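Local atomic coordinates of cysteine protease (Xylella fastidiosa, PDB entry 3OIS), a protein that is probably a papain-family cysteine peptidase that cleaves peptide bonds, and binds uridine-5'-diphosphate. Residues 51-56 with 197-202. Numbering follows the deposited sequence.
Sequences KSVIAA and CLAVGS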
ATOM      1  N   LYS A  51       3.192  14.341  22.024  1.00 25.09           N
ATOM      2  CA  LYS A  51       4.410  14.050  22.782  0.50 24.78           C
ATOM      3  C   LYS A  51       4.168  13.057  23.910  1.00 24.71           C
ATOM      4  O   LYS A  51       5.091  12.281  24.257  1.00 24.71           O
ATOM      5  CB  LYS A  51       5.109  15.305  23.317  0.50 25.06           C
ATOM      6  CG  LYS A  51       6.209  15.819  22.379  0.50 23.68           C
ATOM      7  CD  LYS A  51       6.726  17.142  22.860  0.50 21.75           C
ATOM      8  CE  LYS A  51       7.162  18.036  21.676  0.50 25.30           C
ATOM      9  NZ  LYS A  51       6.040  18.784  20.983  0.50 24.40           N
ATOM     10  N   SER A  52       2.965  13.045  24.480  1.00 24.67           N
ATOM     11  CA  SER A  52       2.689  12.084  25.571  1.00 24.62           C
ATOM     12  C   SER A  52       2.699  10.628  25.138  1.00 22.60           C
ATOM     13  O   SER A  52       3.055   9.725  25.924  1.00 22.11           O
ATOM     14  CB  SER A  52       1.384  12.407  26.357  1.00 24.71           C
ATOM     15  OG  SER A  52       0.249  12.556  25.512  1.00 27.99           O
ATOM     16  N   VAL A  53       2.328  10.430  23.878  1.00 22.67           N
ATOM     17  CA  VAL A  53       2.270   9.098  23.286  1.00 21.44           C
ATOM     18  C   VAL A  53       3.677   8.616  23.002  1.00 21.54           C
ATOM     19  O   VAL A  53       4.063   7.514  23.412  1.00 20.99           O
ATOM     20  CB  VAL A  53       1.443   9.173  22.002  1.00 20.76           C
ATOM     21  CG1 VAL A  53       1.493   7.844  21.278  1.00 20.97           C
ATOM     22  CG2 VAL A  53       0.046   9.526  22.332  1.00 22.31           C
ATOM     23  N   ILE A  54       4.466   9.475  22.370  1.00 21.20           N
ATOM     24  CA  ILE A  54       5.896   9.152  22.103  1.00 23.97           C
ATOM     25  C   ILE A  54       6.680   8.826  23.362  1.00 24.33           C
ATOM     26  O   ILE A  54       7.547   7.903  23.402  1.00 24.03           O
ATOM     27  CB  ILE A  54       6.585  10.286  21.290  1.00 24.45           C
ATOM     28  CG1 ILE A  54       6.085  10.299  19.832  1.00 27.28           C
ATOM     29  CG2 ILE A  54       8.176  10.154  21.300  1.00 27.08           C
ATOM     30  CD1 ILE A  54       6.391  11.704  19.160  1.00 33.39           C
ATOM     31  N   ALA A  55       6.386   9.579  24.411  1.00 24.16           N
ATOM     32  CA  ALA A  55       7.080   9.355  25.692  1.00 26.35           C
ATOM     33  C   ALA A  55       6.760   8.030  26.336  1.00 26.64           C
ATOM     34  O   ALA A  55       7.563   7.559  27.152  1.00 30.30           O
ATOM     35  CB  ALA A  55       6.773  10.495  26.699  1.00 26.28           C
ATOM     36  N   ALA A  56       5.605   7.455  25.984  1.00 24.81           N
ATOM     37  CA  ALA A  56       5.091   6.273  26.636  1.00 25.18           C
ATOM     38  C   ALA A  56       4.587   5.214  25.655  1.00 23.85           C
ATOM     39  O   ALA A  56       3.437   4.781  25.716  1.00 24.46           O
ATOM     40  CB  ALA A  56       3.965   6.652  27.637  1.00 25.43           C
ATOM     41  N   CYS A 197       2.239   6.318  15.830  1.00 14.94           N
ATOM     42  CA  CYS A 197       1.087   6.249  14.913  1.00 15.27           C
ATOM     43  C   CYS A 197       0.260   4.967  15.215  1.00 14.99           C
ATOM     44  O   CYS A 197      -0.976   5.005  15.386  1.00 15.18           O
ATOM     45  CB  CYS A 197       1.605   6.234  13.451  1.00 14.40           C
ATOM     46  SG  CYS A 197       0.317   6.403  12.217  1.00 19.37           S
ATOM     47  N   LEU A 198       0.971   3.828  15.257  1.00 14.45           N
ATOM     48  CA  LEU A 198       0.288   2.559  15.493  1.00 15.07           C
ATOM     49  C   LEU A 198      -0.308   2.503  16.931  1.00 16.38           C
ATOM     50  O   LEU A 198      -1.369   1.884  17.139  1.00 14.50           O
ATOM     51  CB  LEU A 198       1.288   1.421  15.272  1.00 14.32           C
ATOM     52  CG  LEU A 198       1.747   1.261  13.801  1.00 12.71           C
ATOM     53  CD1 LEU A 198       3.066   0.402  13.825  1.00 13.01           C
ATOM     54  CD2 LEU A 198       0.626   0.647  12.926  1.00 14.15           C
ATOM     55  N   ALA A 199       0.431   3.076  17.868  1.00 15.80           N
ATOM     56  CA  ALA A 199      -0.021   3.097  19.272  1.00 17.98           C
ATOM     57  C   ALA A 199      -1.380   3.755  19.534  1.00 18.98           C
ATOM     58  O   ALA A 199      -2.103   3.365  20.522  1.00 20.39           O
ATOM     59  CB  ALA A 199       1.016   3.715  20.152  1.00 17.47           C
ATOM     60  N   VAL A 200      -1.744   4.732  18.737  1.00 16.55           N
ATOM     61  CA  VAL A 200      -3.011   5.381  18.913  1.00 17.75           C
ATOM     62  C   VAL A 200      -4.053   4.706  18.041  1.00 18.34           C
ATOM     63  O   VAL A 200      -5.187   5.189  17.905  1.00 19.68           O
ATOM     64  CB  VAL A 200      -2.981   6.909  18.700  1.00 17.23           C
ATOM     65  CG1 VAL A 200      -1.936   7.599  19.590  1.00 17.27           C
ATOM     66  CG2 VAL A 200      -2.672   7.253  17.208  1.00 16.87           C
ATOM     67  N   GLY A 201      -3.644   3.617  17.382  1.00 17.64           N
ATOM     68  CA  GLY A 201      -4.606   2.833  16.554  1.00 16.45           C
ATOM     69  C   GLY A 201      -4.715   3.182  15.082  1.00 16.82           C
ATOM     70  O   GLY A 201      -5.701   2.776  14.420  1.00 14.66           O
ATOM     71  N   SER A 202      -3.707   3.871  14.560  1.00 16.12           N
ATOM     72  CA  SER A 202      -3.700   4.231  13.132  1.00 16.91           C
ATOM     73  C   SER A 202      -2.635   3.432  12.327  1.00 16.36           C
ATOM     74  O   SER A 202      -1.481   3.519  12.578  1.00 16.71           O
ATOM     75  CB  SER A 202      -3.419   5.730  12.972  1.00 17.40           C
ATOM     76  OG  SER A 202      -4.371   6.500  13.647  1.00 23.77           O
TER
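Val53, on the short helix 51-55, faces the C-terminal turn of helix 191-199, its CA 7.6 Å from the CA of Ala199, and no hydrogen bond crosses between the two segments. Only apolar side chains meet, over a small area of 102 Å² in all, and Val53 supplies the whole of its side. Both methyls of Val53 rest against one methyl of Val200: CG1 of Val53 stands 3.8 Å from CG1 of Val200, and CG2 of Val53 lies 3.9 Å from that same Val200 CG1. The two valines cross nearly at right angles. Chi1 of Val53, at 174°, turns CG1 away from the backbone N, and this methyl also approaches the CB of Ala199, at a looser 4.3 Å. Helix 191-199 closes in a Schellman motif, with hydrogen bonds from Ser202 N to Cys197 O (3.1 Å) and from Gly201 N to Leu198 O (2.9 Å), Gly201 having positive phi (93°). Val200 sits on this closing turn, exposed at the surface. Val53 and Ile54 also touch Ala196, while Tyr47 packs against Val200 and Pro58 against Ala199. This is surface packing of a short helix on helix 191-199, away from the UDP pocket; Leu198 of the latter helix packs on Cys241 and Tyr244 of strand 233-245 in the antiparallel sheet, consistent with the beta-rich domain of the papain fold.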